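Local structure of putative membrane anchored protein (Corynebacterium diphtheriae, 3LSO) at residues L288-Y299 against K435-I446. The protein is of unknown function but is probably held in the cell envelope by a membrane anchor, carrying an elongated array of beta-rich domains. Residues are numbered along the deposited sequence; the frame is centred on the assembly and turned at random.
Sequences LDTKKPEDTDSY and KYSNSLKDLVSI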
ATOM      1  N   LEU B 288      27.224  -7.272   2.432  1.00 39.97           N
ATOM      2  CA  LEU B 288      26.890  -6.297   3.440  1.00 38.93           C
ATOM      3  C   LEU B 288      27.664  -6.598   4.720  1.00 38.04           C
ATOM      4  O   LEU B 288      27.394  -7.595   5.407  1.00 38.27           O
ATOM      5  CB  LEU B 288      25.388  -6.295   3.707  1.00 39.21           C
ATOM      6  CG  LEU B 288      24.915  -5.265   4.752  1.00 40.57           C
ATOM      7  CD1 LEU B 288      24.944  -3.803   4.256  1.00 40.79           C
ATOM      8  CD2 LEU B 288      23.519  -5.627   5.262  1.00 41.74           C
ATOM      9  N   ASP B 289      28.636  -5.753   5.037  1.00 36.51           N
ATOM     10  CA  ASP B 289      29.278  -5.840   6.333  1.00 35.08           C
ATOM     11  C   ASP B 289      28.549  -4.919   7.266  1.00 33.54           C
ATOM     12  O   ASP B 289      28.670  -3.704   7.168  1.00 33.67           O
ATOM     13  CB  ASP B 289      30.725  -5.406   6.270  1.00 35.58           C
ATOM     14  CG  ASP B 289      31.540  -6.230   5.320  1.00 37.96           C
ATOM     15  OD1 ASP B 289      30.950  -6.807   4.367  1.00 37.73           O
ATOM     16  OD2 ASP B 289      32.784  -6.286   5.542  1.00 41.95           O
ATOM     17  N   THR B 290      27.778  -5.501   8.167  1.00 31.67           N
ATOM     18  CA  THR B 290      27.169  -4.749   9.240  1.00 29.80           C
ATOM     19  C   THR B 290      28.196  -4.601  10.355  1.00 28.33           C
ATOM     20  O   THR B 290      29.147  -5.378  10.432  1.00 27.34           O
ATOM     21  CB  THR B 290      25.943  -5.479   9.768  1.00 30.12           C
ATOM     22  OG1 THR B 290      26.210  -6.884   9.748  1.00 30.01           O
ATOM     23  CG2 THR B 290      24.720  -5.182   8.888  1.00 29.82           C
ATOM     24  N   LYS B 291      28.011  -3.588  11.206  1.00 26.95           N
ATOM     25  CA  LYS B 291      28.909  -3.378  12.332  1.00 25.47           C
ATOM     26  C   LYS B 291      28.868  -4.637  13.171  1.00 24.69           C
ATOM     27  O   LYS B 291      27.887  -5.375  13.144  1.00 24.39           O
ATOM     28  CB  LYS B 291      28.546  -2.123  13.146  1.00 25.26           C
ATOM     29  CG  LYS B 291      27.185  -2.162  13.820  1.00 24.65           C
ATOM     30  CD  LYS B 291      26.818  -0.867  14.523  1.00 23.00           C
ATOM     31  CE  LYS B 291      25.622  -1.112  15.420  1.00 23.05           C
ATOM     32  NZ  LYS B 291      25.432  -0.065  16.451  1.00 23.32           N
ATOM     33  N   LYS B 292      29.958  -4.905  13.866  1.00 24.07           N
ATOM     34  CA  LYS B 292      30.076  -6.106  14.654  1.00 23.61           C
ATOM     35  C   LYS B 292      29.136  -5.943  15.832  1.00 23.08           C
ATOM     36  O   LYS B 292      28.804  -4.812  16.194  1.00 22.80           O
ATOM     37  CB  LYS B 292      31.537  -6.277  15.107  1.00 24.27           C
ATOM     38  CG  LYS B 292      32.470  -6.761  13.998  1.00 24.00           C
ATOM     39  CD  LYS B 292      33.870  -7.090  14.481  1.00 24.13           C
ATOM     40  CE  LYS B 292      34.680  -7.622  13.296  1.00 25.74           C
ATOM     41  NZ  LYS B 292      35.983  -8.208  13.685  1.00 26.06           N
ATOM     42  N   PRO B 293      28.677  -7.061  16.433  1.00 22.83           N
ATOM     43  CA  PRO B 293      27.705  -6.860  17.531  1.00 22.17           C
ATOM     44  C   PRO B 293      28.272  -6.062  18.685  1.00 21.27           C
ATOM     45  O   PRO B 293      27.525  -5.401  19.406  1.00 21.07           O
ATOM     46  CB  PRO B 293      27.333  -8.291  17.959  1.00 21.55           C
ATOM     47  CG  PRO B 293      27.539  -9.098  16.727  1.00 22.40           C
ATOM     48  CD  PRO B 293      28.774  -8.485  16.052  1.00 22.78           C
ATOM     49  N   GLU B 294      29.583  -6.095  18.845  1.00 20.83           N
ATOM     50  CA  GLU B 294      30.172  -5.391  19.968  1.00 21.30           C
ATOM     51  C   GLU B 294      30.523  -3.948  19.644  1.00 20.57           C
ATOM     52  O   GLU B 294      31.017  -3.228  20.505  1.00 20.89           O
ATOM     53  CB  GLU B 294      31.344  -6.163  20.594  1.00 21.81           C
ATOM     54  CG  GLU B 294      32.510  -6.481  19.666  1.00 25.69           C
ATOM     55  CD  GLU B 294      32.272  -7.677  18.719  1.00 31.20           C
ATOM     56  OE1 GLU B 294      31.127  -8.220  18.627  1.00 32.73           O
ATOM     57  OE2 GLU B 294      33.268  -8.065  18.052  1.00 32.19           O
ATOM     58  N   ASP B 295      30.248  -3.530  18.407  1.00 19.72           N
ATOM     59  CA  ASP B 295      30.299  -2.127  18.023  1.00 18.40           C
ATOM     60  C   ASP B 295      29.081  -1.335  18.559  1.00 17.96           C
ATOM     61  O   ASP B 295      27.983  -1.312  17.959  1.00 17.42           O
ATOM     62  CB  ASP B 295      30.418  -2.030  16.519  1.00 18.35           C
ATOM     63  CG  ASP B 295      30.939  -0.681  16.056  1.00 19.77           C
ATOM     64  OD1 ASP B 295      30.785   0.321  16.810  1.00 19.06           O
ATOM     65  OD2 ASP B 295      31.497  -0.636  14.925  1.00 19.23           O
ATOM     66  N   THR B 296      29.280  -0.699  19.709  1.00 17.23           N
ATOM     67  CA  THR B 296      28.227   0.096  20.327  1.00 17.40           C
ATOM     68  C   THR B 296      27.946   1.374  19.542  1.00 17.01           C
ATOM     69  O   THR B 296      26.899   1.990  19.689  1.00 16.89           O
ATOM     70  CB  THR B 296      28.554   0.481  21.789  1.00 17.33           C
ATOM     71  OG1 THR B 296      29.902   0.969  21.872  1.00 19.63           O
ATOM     72  CG2 THR B 296      28.408  -0.687  22.679  1.00 16.85           C
ATOM     73  N   ASP B 297      28.880   1.781  18.707  1.00 17.01           N
ATOM     74  CA  ASP B 297      28.688   3.008  17.966  1.00 17.48           C
ATOM     75  C   ASP B 297      27.760   2.845  16.777  1.00 17.36           C
ATOM     76  O   ASP B 297      27.230   1.782  16.543  1.00 18.04           O
ATOM     77  CB  ASP B 297      30.031   3.582  17.572  1.00 17.31           C
ATOM     78  CG  ASP B 297      30.875   3.838  18.764  1.00 18.27           C
ATOM     79  OD1 ASP B 297      30.349   4.424  19.745  1.00 20.46           O
ATOM     80  OD2 ASP B 297      32.038   3.415  18.746  1.00 17.80           O
ATOM     81  N   SER B 298      27.517   3.916  16.054  1.00 17.35           N
ATOM     82  CA  SER B 298      26.761   3.768  14.836  1.00 17.58           C
ATOM     83  C   SER B 298      27.317   4.739  13.790  1.00 17.17           C
ATOM     84  O   SER B 298      28.101   5.620  14.150  1.00 17.18           O
ATOM     85  CB  SER B 298      25.253   3.887  15.098  1.00 17.53           C
ATOM     86  OG  SER B 298      24.834   5.233  15.147  1.00 18.46           O
ATOM     87  N   TYR B 299      26.950   4.533  12.521  1.00 16.36           N
ATOM     88  CA  TYR B 299      27.573   5.211  11.400  1.00 16.09           C
ATOM     89  C   TYR B 299      26.571   5.862  10.446  1.00 16.03           C
ATOM     90  O   TYR B 299      25.425   5.434  10.311  1.00 15.94           O
ATOM     91  CB  TYR B 299      28.416   4.201  10.609  1.00 16.42           C
ATOM     92  CG  TYR B 299      29.422   3.482  11.450  1.00 16.76           C
ATOM     93  CD1 TYR B 299      29.017   2.540  12.365  1.00 17.81           C
ATOM     94  CD2 TYR B 299      30.786   3.750  11.326  1.00 18.33           C
ATOM     95  CE1 TYR B 299      29.921   1.890  13.168  1.00 20.75           C
ATOM     96  CE2 TYR B 299      31.725   3.106  12.131  1.00 19.94           C
ATOM     97  CZ  TYR B 299      31.273   2.171  13.055  1.00 22.18           C
ATOM     98  OH  TYR B 299      32.150   1.498  13.880  1.00 24.16           O
ATOM     99  N   LYS B 435      39.368   0.846  17.049  1.00 16.04           N
ATOM    100  CA  LYS B 435      38.926   1.649  18.193  1.00 14.84           C
ATOM    101  C   LYS B 435      38.771   0.793  19.418  1.00 14.89           C
ATOM    102  O   LYS B 435      38.784  -0.440  19.310  1.00 15.13           O
ATOM    103  CB  LYS B 435      37.582   2.309  17.878  1.00 14.80           C
ATOM    104  CG  LYS B 435      36.407   1.348  17.757  1.00 12.40           C
ATOM    105  CD  LYS B 435      35.228   2.011  17.092  1.00 11.05           C
ATOM    106  CE  LYS B 435      34.012   1.104  17.161  1.00 13.27           C
ATOM    107  NZ  LYS B 435      32.783   1.789  16.680  1.00 14.77           N
ATOM    108  N   TYR B 436      38.578   1.445  20.566  1.00 14.54           N
ATOM    109  CA  TYR B 436      38.362   0.785  21.869  1.00 15.26           C
ATOM    110  C   TYR B 436      39.636   0.314  22.546  1.00 16.06           C
ATOM    111  O   TYR B 436      40.595  -0.084  21.863  1.00 16.58           O
ATOM    112  CB  TYR B 436      37.411  -0.416  21.794  1.00 14.56           C
ATOM    113  CG  TYR B 436      36.024  -0.082  21.336  1.00 14.92           C
ATOM    114  CD1 TYR B 436      35.588   1.240  21.274  1.00 14.68           C
ATOM    115  CD2 TYR B 436      35.140  -1.091  20.972  1.00 15.87           C
ATOM    116  CE1 TYR B 436      34.313   1.547  20.846  1.00 16.75           C
ATOM    117  CE2 TYR B 436      33.845  -0.805  20.561  1.00 17.02           C
ATOM    118  CZ  TYR B 436      33.438   0.522  20.494  1.00 18.18           C
ATOM    119  OH  TYR B 436      32.161   0.828  20.081  1.00 19.25           O
ATOM    120  N   SER B 437      39.614   0.390  23.887  1.00 15.98           N
ATOM    121  CA  SER B 437      40.562  -0.238  24.803  1.00 15.39           C
ATOM    122  C   SER B 437      40.692  -1.723  24.478  1.00 15.44           C
ATOM    123  O   SER B 437      41.771  -2.185  24.140  1.00 15.93           O
ATOM    124  CB  SER B 437      40.000  -0.076  26.225  1.00 16.05           C
ATOM    125  OG  SER B 437      40.989   0.051  27.237  1.00 15.80           O
ATOM    126  N   ASN B 438      39.609  -2.485  24.646  1.00 15.90           N
ATOM    127  CA  ASN B 438      39.549  -3.867  24.170  1.00 16.12           C
ATOM    128  C   ASN B 438      39.295  -3.702  22.691  1.00 16.60           C
ATOM    129  O   ASN B 438      38.133  -3.580  22.260  1.00 17.22           O
ATOM    130  CB  ASN B 438      38.422  -4.657  24.840  1.00 15.59           C
ATOM    131  CG  ASN B 438      38.632  -6.183  24.757  1.00 18.23           C
ATOM    132  OD1 ASN B 438      38.982  -6.707  23.705  1.00 20.30           O
ATOM    133  ND2 ASN B 438      38.409  -6.907  25.886  1.00 20.75           N
ATOM    134  N   SER B 439      40.375  -3.682  21.920  1.00 16.78           N
ATOM    135  CA  SER B 439      40.364  -3.006  20.616  1.00 17.36           C
ATOM    136  C   SER B 439      39.720  -3.799  19.472  1.00 18.01           C
ATOM    137  O   SER B 439      40.159  -4.905  19.161  1.00 19.73           O
ATOM    138  CB  SER B 439      41.788  -2.626  20.223  1.00 16.85           C
ATOM    139  OG  SER B 439      42.541  -3.763  19.865  1.00 16.03           O
ATOM    140  N   LEU B 440      38.704  -3.254  18.827  1.00 17.22           N
ATOM    141  CA  LEU B 440      38.176  -3.959  17.682  1.00 17.17           C
ATOM    142  C   LEU B 440      38.606  -3.336  16.354  1.00 17.53           C
ATOM    143  O   LEU B 440      39.024  -2.182  16.294  1.00 17.91           O
ATOM    144  CB  LEU B 440      36.653  -4.113  17.771  1.00 17.12           C
ATOM    145  CG  LEU B 440      35.650  -2.979  17.528  1.00 17.04           C
ATOM    146  CD1 LEU B 440      35.587  -2.530  16.070  1.00 14.71           C
ATOM    147  CD2 LEU B 440      34.269  -3.425  17.983  1.00 16.64           C
ATOM    148  N   LYS B 441      38.492  -4.121  15.296  1.00 17.84           N
ATOM    149  CA  LYS B 441      38.818  -3.696  13.953  1.00 18.69           C
ATOM    150  C   LYS B 441      37.650  -4.151  13.096  1.00 19.22           C
ATOM    151  O   LYS B 441      37.200  -5.303  13.207  1.00 19.61           O
ATOM    152  CB  LYS B 441      40.127  -4.357  13.472  1.00 19.03           C
ATOM    153  CG  LYS B 441      41.363  -4.117  14.366  1.00 19.22           C
ATOM    154  CD  LYS B 441      42.308  -5.323  14.417  1.00 18.93           C
ATOM    155  CE  LYS B 441      43.281  -5.196  15.579  1.00 21.18           C
ATOM    156  NZ  LYS B 441      44.627  -5.758  15.289  1.00 24.74           N
ATOM    157  N   ASP B 442      37.146  -3.268  12.247  1.00 19.49           N
ATOM    158  CA  ASP B 442      35.949  -3.575  11.491  1.00 20.33           C
ATOM    159  C   ASP B 442      35.887  -2.784  10.178  1.00 20.32           C
ATOM    160  O   ASP B 442      36.444  -1.666  10.078  1.00 20.97           O
ATOM    161  CB  ASP B 442      34.746  -3.241  12.359  1.00 20.87           C
ATOM    162  CG  ASP B 442      33.474  -3.966  11.930  1.00 24.70           C
ATOM    163  OD1 ASP B 442      33.502  -4.681  10.883  1.00 24.32           O
ATOM    164  OD2 ASP B 442      32.447  -3.811  12.677  1.00 29.04           O
ATOM    165  N   LEU B 443      35.231  -3.366   9.170  1.00 19.35           N
ATOM    166  CA  LEU B 443      34.892  -2.650   7.949  1.00 18.17           C
ATOM    167  C   LEU B 443      33.382  -2.647   7.859  1.00 18.85           C
ATOM    168  O   LEU B 443      32.747  -3.710   7.869  1.00 19.10           O
ATOM    169  CB  LEU B 443      35.523  -3.300   6.737  1.00 17.10           C
ATOM    170  CG  LEU B 443      37.039  -3.130   6.655  1.00 16.69           C
ATOM    171  CD1 LEU B 443      37.670  -4.226   5.828  1.00 15.32           C
ATOM    172  CD2 LEU B 443      37.463  -1.756   6.112  1.00 16.79           C
ATOM    173  N   VAL B 444      32.792  -1.453   7.819  1.00 19.11           N
ATOM    174  CA  VAL B 444      31.338  -1.352   7.955  1.00 18.80           C
ATOM    175  C   VAL B 444      30.699  -0.656   6.763  1.00 18.92           C
ATOM    176  O   VAL B 444      30.991   0.519   6.484  1.00 18.87           O
ATOM    177  CB  VAL B 444      30.951  -0.596   9.219  1.00 18.61           C
ATOM    178  CG1 VAL B 444      29.456  -0.635   9.381  1.00 18.00           C
ATOM    179  CG2 VAL B 444      31.650  -1.195  10.418  1.00 18.62           C
ATOM    180  N   SER B 445      29.830  -1.395   6.072  1.00 18.42           N
ATOM    181  CA  SER B 445      29.084  -0.887   4.927  1.00 18.03           C
ATOM    182  C   SER B 445      28.151   0.218   5.350  1.00 17.82           C
ATOM    183  O   SER B 445      27.391   0.051   6.308  1.00 18.67           O
ATOM    184  CB  SER B 445      28.269  -2.008   4.312  1.00 17.86           C
ATOM    185  OG  SER B 445      29.148  -3.006   3.846  1.00 17.99           O
ATOM    186  N   ILE B 446      28.220   1.346   4.652  1.00 17.09           N
ATOM    187  CA  ILE B 446      27.423   2.507   5.006  1.00 16.79           C
ATOM    188  C   ILE B 446      26.380   2.691   3.925  1.00 17.46           C
ATOM    189  O   ILE B 446      26.698   3.146   2.822  1.00 19.19           O
ATOM    190  CB  ILE B 446      28.296   3.774   5.259  1.00 16.24           C
ATOM    191  CG1 ILE B 446      29.088   3.600   6.557  1.00 15.29           C
ATOM    192  CG2 ILE B 446      27.438   5.014   5.447  1.00 16.18           C
ATOM    193  CD1 ILE B 446      30.107   4.627   6.743  1.00 13.75           C
TER
HETATM  194  O   HOH W   1      31.603  -5.667   9.468  1.00 19.14           O
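Lys435 and the two aspartates it meets, Asp295 and Asp297, illustrate how a buried cation can gather a long loop onto a beta hairpin. The lysine chain, extended beyond CG, passes that atom over one face of the Tyr436 ring and ends among three oxygens of 288-299. Its NZ forms salt bridges to Asp297 OD2 (2.7 Å), which accepts with its anti lone pair, and to Asp295 OD1, the two side chains crossing at about a right angle; a third bond goes to Tyr299 OH, 2.9 Å from NZ. Asp297 OD2 is shared: Tyr436 OH donates to it from above the carboxylate plane over 2.9 Å, while Thr296 OG1 donates to that same hydroxyl. Beside this cluster Val444 CG2 sits over one face of Tyr299, offset toward the rim. Also buried is the Asp442 carboxylate, whose OD2 is met on the syn side by Lys292 N and whose OD1 is joined to Thr290 O by a water. Farther along, Ser445 N donates to Asp289 O (2.8 Å) and Ser445 OG accepts from Asp289 N.

The flank at Lys292 and Glu294 is looser and faces solvent. There Lys292, with CG beside its backbone N (chi1 -76°), slides past Asp442 in the opposite direction, and its NZ reaches Lys441 O at 3.2 Å. Glu294 CG rests against Leu440 CD2 at 3.9 Å.

The contact thus ties the loop entering strand 298-303 to the hairpin of strands 425-435 and 440-453. Asp442 OD2 lies only 4.0 Å from Asp295 OD2. Lys435 probably offsets part of the negative charge of Asp295 and Asp297, while Tyr299 OH donates to Asp295 OD2; a raised carboxylate pKa remains possible.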